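Side-chain contacts in polysaccharide deacetylase (Ammonifex degensii, PDB 4WCJ), which probably removes N-acetyl groups from poly-beta-1,6-N-acetyl-D-glucosamine as a zinc-binding family 4 carbohydrate esterase with a beta/alpha barrel: residues R56-A59 / Q60-Y64; D251-P254 / Q255-W259. One frame throughout, in Å; residues are numbered along the deposited sequence.

Contact 1 (R56-A59 / Q60-Y64); sequences REFA and QQLDY
Two successive turns of the amphipathic helix 55-67, on the outside of the beta/alpha barrel of this carbohydrate esterase, meet here through the i to i+4 pairs F58-L62 and R56-Q60. L62 lays its CD1 methyl over one face of the F58 ring, 3.9 Å from the ring centroid and 24° off the normal, a CH-pi contact displaced toward the rim. The closest ring atom is CZ, 3.6 Å from L62 CD1. F58 reaches this position because CG stands anti to the backbone N (chi1 178°), which carries the ring along the helix toward the next turn. On the outer side the side chains of R56 and Q60 run alongside each other in the same direction; the amide N of Q60, NE2, lies 4.0 Å from R56 CG in a loose van der Waals contact with that methylene, and the amide and guanidinium planes are turned 69° apart.

Beneath the side chains run four regular helical hydrogen bonds, among them Q60 N to R56 O at 2.9 Å and D63 N to A59 O at 2.8 Å. D63 folds its carboxylate back toward A59, with OD2 3.2 Å from A59 O; both are acceptors, and both carboxylate oxygens are hydrogen-bonded elsewhere, OD1 in a salt bridge with R115 NE.

The buried side of the helix faces several elements at once. F58, A59 and L62 pack on V111 of helix 102-114, F58 also meets Y42 edge-to-face, and Q61 OE1 accepts a hydrogen bond from the hydroxyl of Y42, at the end of strand 36-42. I53 of strand 52-53 lies against F58 and Q61, while the side of the helix that bears Q61 and Y64 faces helix 253-261.

Contact 2 (D251-P254 / Q255-W259); sequences DSWP and QVAAW
W253 O receives A257 N at 2.8 Å, the straightest of the backbone bonds that carry residues 251-254 into 255-259, with an N-H...O angle of 169°. One residue earlier, S252 O is shared by two donors: V256 N at 3.3 Å and, weakly, Q255 N at 3.1 Å, the latter bent to 126°. P254, whose N has no hydrogen to give, sits within this turn, and its O accepts A258 N at 2.8 Å.

Above this backbone the indole of W253 meets two residues of the next turn. The A257 methyl sits over one face of the indole, 3.7 Å above its plane and displaced toward the rim, in a CH-pi contact; its closest ring atom is CE2, 3.8 Å from A257 CB. V256 comes to the benzene part instead, its CG1 lying 4.0 Å from W253 CZ3, and the two side chains cross at about a right angle. A trans chi1 of 168° leans the indole forward along the helix, where it can meet both residues.

These turns belong to helix 253-261, the last of the chain, which follows strand 242-247 of the barrel. S252 OG is hydrogen-bonded to L247 O and T249 N, joining this part of the chain to the last residue of that strand and to the residues just after it. V256 faces inward onto L40 and V246 of the neighbouring strands 36-42 and 242-247. Q255 lays CB and CG alongside S252 O. Toward the far end of the helix, W259 NE1 bonds to G34 O, and the W259 ring makes a cation-pi contact with K91.

In the fold
Going from the N terminus, the chain forms strand 36-42, reaches contact 1 within helix 55-67, passes round the remaining barrel strands and helices, and reaches contact 2 only after strand 242-247, in the closing helix 253-261. Each contact spans adjacent turns of its own helix, so neither closes a long loop, and the two follow in series without nesting or crossing. Their centres are about 13 Å apart, and the helices touch: Q61 NE2 is 3.5 Å from W253 CD2, and Y64 CE2 is 3.7 Å from A257 CB. The first and last of these helices thus meet outside parallel strands 36-42 and 242-247, away from the zinc site.

Contact 1 (R56-A59 / Q60-Y64)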
ATOM      1  N   ARG A  56      14.537 -11.100   7.982  1.00 55.72           N
ATOM      2  CA  ARG A  56      14.207 -12.165   8.922  1.00 59.75           C
ATOM      3  C   ARG A  56      12.878 -11.896   9.636  1.00 58.28           C
ATOM      4  O   ARG A  56      11.998 -12.756   9.664  1.00 59.25           O
ATOM      5  CB  ARG A  56      15.341 -12.324   9.942  1.00 63.90           C
ATOM      6  CG  ARG A  56      15.478 -13.710  10.557  1.00 70.07           C
ATOM      7  CD  ARG A  56      16.746 -13.804  11.407  1.00 75.88           C
ATOM      8  NE  ARG A  56      16.933 -15.129  11.995  1.00 81.39           N
ATOM      9  CZ  ARG A  56      18.004 -15.497  12.697  1.00 83.05           C
ATOM     10  NH1 ARG A  56      19.000 -14.642  12.900  1.00 82.44           N
ATOM     11  NH2 ARG A  56      18.084 -16.725  13.193  1.00 84.79           N
ATOM     12  N   GLU A  57      12.734 -10.696  10.199  1.00 55.22           N
ATOM     13  CA  GLU A  57      11.519 -10.329  10.928  1.00 55.44           C
ATOM     14  C   GLU A  57      10.297 -10.307  10.014  1.00 53.66           C
ATOM     15  O   GLU A  57       9.217 -10.754  10.397  1.00 54.93           O
ATOM     16  CB  GLU A  57      11.684  -8.960  11.602  1.00 58.51           C
ATOM     17  CG  GLU A  57      12.552  -8.962  12.855  1.00 67.29           C
ATOM     18  CD  GLU A  57      13.016  -7.560  13.243  1.00 71.85           C
ATOM     19  OE1 GLU A  57      12.991  -6.656  12.375  1.00 69.88           O
ATOM     20  OE2 GLU A  57      13.403  -7.357  14.417  1.00 75.21           O
ATOM     21  N   PHE A  58      10.469  -9.764   8.816  1.00 47.61           N
ATOM     22  CA  PHE A  58       9.406  -9.720   7.816  1.00 48.44           C
ATOM     23  C   PHE A  58       8.895 -11.127   7.505  1.00 49.25           C
ATOM     24  O   PHE A  58       7.690 -11.378   7.560  1.00 48.52           O
ATOM     25  CB  PHE A  58       9.912  -9.027   6.544  1.00 45.89           C
ATOM     26  CG  PHE A  58       8.906  -8.966   5.424  1.00 45.46           C
ATOM     27  CD1 PHE A  58       7.700  -8.305   5.586  1.00 44.94           C
ATOM     28  CD2 PHE A  58       9.192  -9.533   4.190  1.00 44.93           C
ATOM     29  CE1 PHE A  58       6.786  -8.234   4.543  1.00 44.22           C
ATOM     30  CE2 PHE A  58       8.283  -9.469   3.147  1.00 45.40           C
ATOM     31  CZ  PHE A  58       7.079  -8.819   3.323  1.00 44.57           C
ATOM     32  N   ALA A  59       9.813 -12.043   7.204  1.00 49.05           N
ATOM     33  CA  ALA A  59       9.444 -13.423   6.892  1.00 50.32           C
ATOM     34  C   ALA A  59       8.784 -14.113   8.084  1.00 53.30           C
ATOM     35  O   ALA A  59       7.834 -14.880   7.919  1.00 53.17           O
ATOM     36  CB  ALA A  59      10.665 -14.212   6.432  1.00 50.29           C
ATOM     37  N   GLN A  60       9.283 -13.834   9.285  1.00 55.08           N
ATOM     38  CA  GLN A  60       8.693 -14.395  10.496  1.00 59.54           C
ATOM     39  C   GLN A  60       7.269 -13.884  10.715  1.00 56.47           C
ATOM     40  O   GLN A  60       6.396 -14.641  11.139  1.00 58.47           O
ATOM     41  CB  GLN A  60       9.570 -14.089  11.710  1.00 63.83           C
ATOM     42  CG  GLN A  60      10.834 -14.937  11.773  1.00 66.77           C
ATOM     43  CD  GLN A  60      11.674 -14.664  13.005  1.00 71.05           C
ATOM     44  OE1 GLN A  60      11.289 -13.883  13.871  1.00 70.36           O
ATOM     45  NE2 GLN A  60      12.831 -15.311  13.086  1.00 74.70           N
ATOM     46  N   GLN A  61       7.032 -12.606  10.416  1.00 54.06           N
ATOM     47  CA  GLN A  61       5.688 -12.039  10.514  1.00 53.56           C
ATOM     48  C   GLN A  61       4.708 -12.710   9.564  1.00 52.85           C
ATOM     49  O   GLN A  61       3.590 -13.057   9.947  1.00 54.31           O
ATOM     50  CB  GLN A  61       5.717 -10.535  10.241  1.00 51.05           C
ATOM     51  CG  GLN A  61       6.277  -9.725  11.390  1.00 52.19           C
ATOM     52  CD  GLN A  61       6.117  -8.237  11.179  1.00 50.24           C
ATOM     53  OE1 GLN A  61       5.676  -7.791  10.117  1.00 49.66           O
ATOM     54  NE2 GLN A  61       6.478  -7.453  12.192  1.00 51.13           N
ATOM     55  N   LEU A  62       5.130 -12.883   8.318  1.00 50.84           N
ATOM     56  CA  LEU A  62       4.301 -13.548   7.327  1.00 50.26           C
ATOM     57  C   LEU A  62       4.046 -14.986   7.750  1.00 53.12           C
ATOM     58  O   LEU A  62       2.914 -15.462   7.707  1.00 53.98           O
ATOM     59  CB  LEU A  62       4.962 -13.507   5.950  1.00 48.03           C
ATOM     60  CG  LEU A  62       5.259 -12.105   5.423  1.00 47.45           C
ATOM     61  CD1 LEU A  62       5.872 -12.183   4.025  1.00 43.54           C
ATOM     62  CD2 LEU A  62       3.998 -11.260   5.415  1.00 47.74           C
ATOM     63  N   ASP A  63       5.106 -15.661   8.178  1.00 54.76           N
ATOM     64  CA  ASP A  63       4.996 -17.041   8.621  1.00 57.75           C
ATOM     65  C   ASP A  63       4.047 -17.167   9.807  1.00 63.05           C
ATOM     66  O   ASP A  63       3.214 -18.070   9.837  1.00 65.72           O
ATOM     67  CB  ASP A  63       6.372 -17.606   8.976  1.00 59.25           C
ATOM     68  CG  ASP A  63       7.240 -17.830   7.750  1.00 60.26           C
ATOM     69  OD1 ASP A  63       6.687 -17.863   6.633  1.00 58.87           O
ATOM     70  OD2 ASP A  63       8.472 -17.975   7.902  1.00 61.80           O
ATOM     71  N   TYR A  64       4.160 -16.263  10.777  1.00 61.32           N
ATOM     72  CA  TYR A  64       3.291 -16.329  11.948  1.00 63.23           C
ATOM     73  C   TYR A  64       1.827 -16.197  11.551  1.00 62.61           C
ATOM     74  O   TYR A  64       0.991 -16.975  11.993  1.00 65.07           O
ATOM     75  CB  TYR A  64       3.646 -15.252  12.973  1.00 63.66           C
ATOM     76  CG  TYR A  64       2.729 -15.285  14.174  1.00 68.36           C
ATOM     77  CD1 TYR A  64       2.848 -16.284  15.132  1.00 72.34           C
ATOM     78  CD2 TYR A  64       1.729 -14.333  14.338  1.00 66.02           C
ATOM     79  CE1 TYR A  64       2.008 -16.330  16.226  1.00 74.93           C
ATOM     80  CE2 TYR A  64       0.880 -14.371  15.434  1.00 69.11           C
ATOM     81  CZ  TYR A  64       1.026 -15.372  16.372  1.00 72.91           C
ATOM     82  OH  TYR A  64       0.188 -15.420  17.461  1.00 82.16           O
TER

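Contact 2 (D251-P254 / Q255-W259)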
ATOM      1  N   ASP A 251       5.704  -1.555  17.570  1.00 52.00           N
ATOM      2  CA  ASP A 251       4.608  -1.348  18.514  1.00 53.47           C
ATOM      3  C   ASP A 251       3.247  -1.813  17.996  1.00 51.18           C
ATOM      4  O   ASP A 251       2.376  -2.189  18.782  1.00 52.45           O
ATOM      5  CB  ASP A 251       4.522   0.129  18.903  1.00 55.25           C
ATOM      6  CG  ASP A 251       5.557   0.515  19.936  1.00 59.88           C
ATOM      7  OD1 ASP A 251       5.976  -0.368  20.719  1.00 59.22           O
ATOM      8  OD2 ASP A 251       5.946   1.701  19.971  1.00 64.04           O
ATOM      9  N   SER A 252       3.059  -1.786  16.681  1.00 47.08           N
ATOM     10  CA  SER A 252       1.765  -2.143  16.106  1.00 47.75           C
ATOM     11  C   SER A 252       1.666  -3.632  15.805  1.00 48.95           C
ATOM     12  O   SER A 252       0.569  -4.188  15.773  1.00 52.43           O
ATOM     13  CB  SER A 252       1.500  -1.344  14.831  1.00 43.80           C
ATOM     14  OG  SER A 252       2.416  -1.696  13.814  1.00 40.81           O
ATOM     15  N   TRP A 253       2.808  -4.276  15.573  1.00 47.94           N
ATOM     16  CA  TRP A 253       2.804  -5.703  15.260  1.00 49.02           C
ATOM     17  C   TRP A 253       2.155  -6.581  16.341  1.00 52.61           C
ATOM     18  O   TRP A 253       1.375  -7.465  15.998  1.00 58.98           O
ATOM     19  CB  TRP A 253       4.221  -6.213  14.981  1.00 49.49           C
ATOM     20  CG  TRP A 253       4.256  -7.710  14.938  1.00 55.92           C
ATOM     21  CD1 TRP A 253       4.847  -8.545  15.843  1.00 60.00           C
ATOM     22  CD2 TRP A 253       3.633  -8.553  13.963  1.00 55.89           C
ATOM     23  NE1 TRP A 253       4.647  -9.855  15.480  1.00 61.20           N
ATOM     24  CE2 TRP A 253       3.905  -9.886  14.328  1.00 59.02           C
ATOM     25  CE3 TRP A 253       2.883  -8.309  12.807  1.00 52.55           C
ATOM     26  CZ2 TRP A 253       3.452 -10.969  13.581  1.00 59.04           C
ATOM     27  CZ3 TRP A 253       2.429  -9.384  12.074  1.00 52.96           C
ATOM     28  CH2 TRP A 253       2.716 -10.696  12.461  1.00 56.50           C
ATOM     29  N   PRO A 254       2.473  -6.360  17.638  1.00 54.46           N
ATOM     30  CA  PRO A 254       1.791  -7.170  18.658  1.00 56.96           C
ATOM     31  C   PRO A 254       0.267  -7.148  18.537  1.00 55.80           C
ATOM     32  O   PRO A 254      -0.381  -8.164  18.783  1.00 57.17           O
ATOM     33  CB  PRO A 254       2.237  -6.518  19.971  1.00 61.27           C
ATOM     34  CG  PRO A 254       3.588  -5.983  19.664  1.00 59.54           C
ATOM     35  CD  PRO A 254       3.519  -5.510  18.237  1.00 54.56           C
ATOM     36  N   GLN A 255      -0.284  -6.007  18.139  1.00 52.13           N
ATOM     37  CA  GLN A 255      -1.729  -5.847  18.008  1.00 52.41           C
ATOM     38  C   GLN A 255      -2.287  -6.654  16.850  1.00 50.38           C
ATOM     39  O   GLN A 255      -3.374  -7.222  16.947  1.00 52.49           O
ATOM     40  CB  GLN A 255      -2.084  -4.374  17.821  1.00 53.58           C
ATOM     41  CG  GLN A 255      -1.441  -3.465  18.851  1.00 60.61           C
ATOM     42  CD  GLN A 255      -1.815  -3.846  20.267  1.00 70.31           C
ATOM     43  OE1 GLN A 255      -2.874  -4.430  20.509  1.00 75.78           O
ATOM     44  NE2 GLN A 255      -0.944  -3.517  21.215  1.00 72.71           N
ATOM     45  N   VAL A 256      -1.547  -6.681  15.749  1.00 47.52           N
ATOM     46  CA  VAL A 256      -1.951  -7.459  14.586  1.00 50.59           C
ATOM     47  C   VAL A 256      -1.845  -8.941  14.919  1.00 48.89           C
ATOM     48  O   VAL A 256      -2.758  -9.718  14.632  1.00 50.50           O
ATOM     49  CB  VAL A 256      -1.094  -7.124  13.350  1.00 47.72           C
ATOM     50  CG1 VAL A 256      -1.377  -8.105  12.207  1.00 43.25           C
ATOM     51  CG2 VAL A 256      -1.347  -5.688  12.906  1.00 46.28           C
ATOM     52  N   ALA A 257      -0.739  -9.315  15.561  1.00 52.35           N
ATOM     53  CA  ALA A 257      -0.476 -10.704  15.931  1.00 54.10           C
ATOM     54  C   ALA A 257      -1.512 -11.221  16.912  1.00 58.25           C
ATOM     55  O   ALA A 257      -1.970 -12.357  16.800  1.00 61.54           O
ATOM     56  CB  ALA A 257       0.923 -10.846  16.517  1.00 51.02           C
ATOM     57  N   ALA A 258      -1.877 -10.386  17.879  1.00 56.07           N
ATOM     58  CA  ALA A 258      -2.896 -10.748  18.856  1.00 65.22           C
ATOM     59  C   ALA A 258      -4.252 -10.912  18.182  1.00 60.51           C
ATOM     60  O   ALA A 258      -5.003 -11.837  18.488  1.00 63.54           O
ATOM     61  CB  ALA A 258      -2.974  -9.703  19.955  1.00 60.86           C
ATOM     62  N   TRP A 259      -4.555  -9.997  17.266  1.00 59.02           N
ATOM     63  CA  TRP A 259      -5.787 -10.048  16.492  1.00 59.55           C
ATOM     64  C   TRP A 259      -5.856 -11.319  15.654  1.00 62.02           C
ATOM     65  O   TRP A 259      -6.921 -11.925  15.518  1.00 65.87           O
ATOM     66  CB  TRP A 259      -5.895  -8.818  15.595  1.00 55.25           C
ATOM     67  CG  TRP A 259      -6.921  -8.941  14.523  1.00 56.50           C
ATOM     68  CD1 TRP A 259      -8.266  -8.778  14.656  1.00 58.62           C
ATOM     69  CD2 TRP A 259      -6.688  -9.244  13.139  1.00 54.95           C
ATOM     70  NE1 TRP A 259      -8.890  -8.964  13.446  1.00 58.10           N
ATOM     71  CE2 TRP A 259      -7.942  -9.249  12.497  1.00 55.63           C
ATOM     72  CE3 TRP A 259      -5.540  -9.509  12.383  1.00 52.53           C
ATOM     73  CZ2 TRP A 259      -8.083  -9.509  11.133  1.00 55.97           C
ATOM     74  CZ3 TRP A 259      -5.681  -9.773  11.026  1.00 51.50           C
ATOM     75  CH2 TRP A 259      -6.943  -9.772  10.415  1.00 52.68           C
TER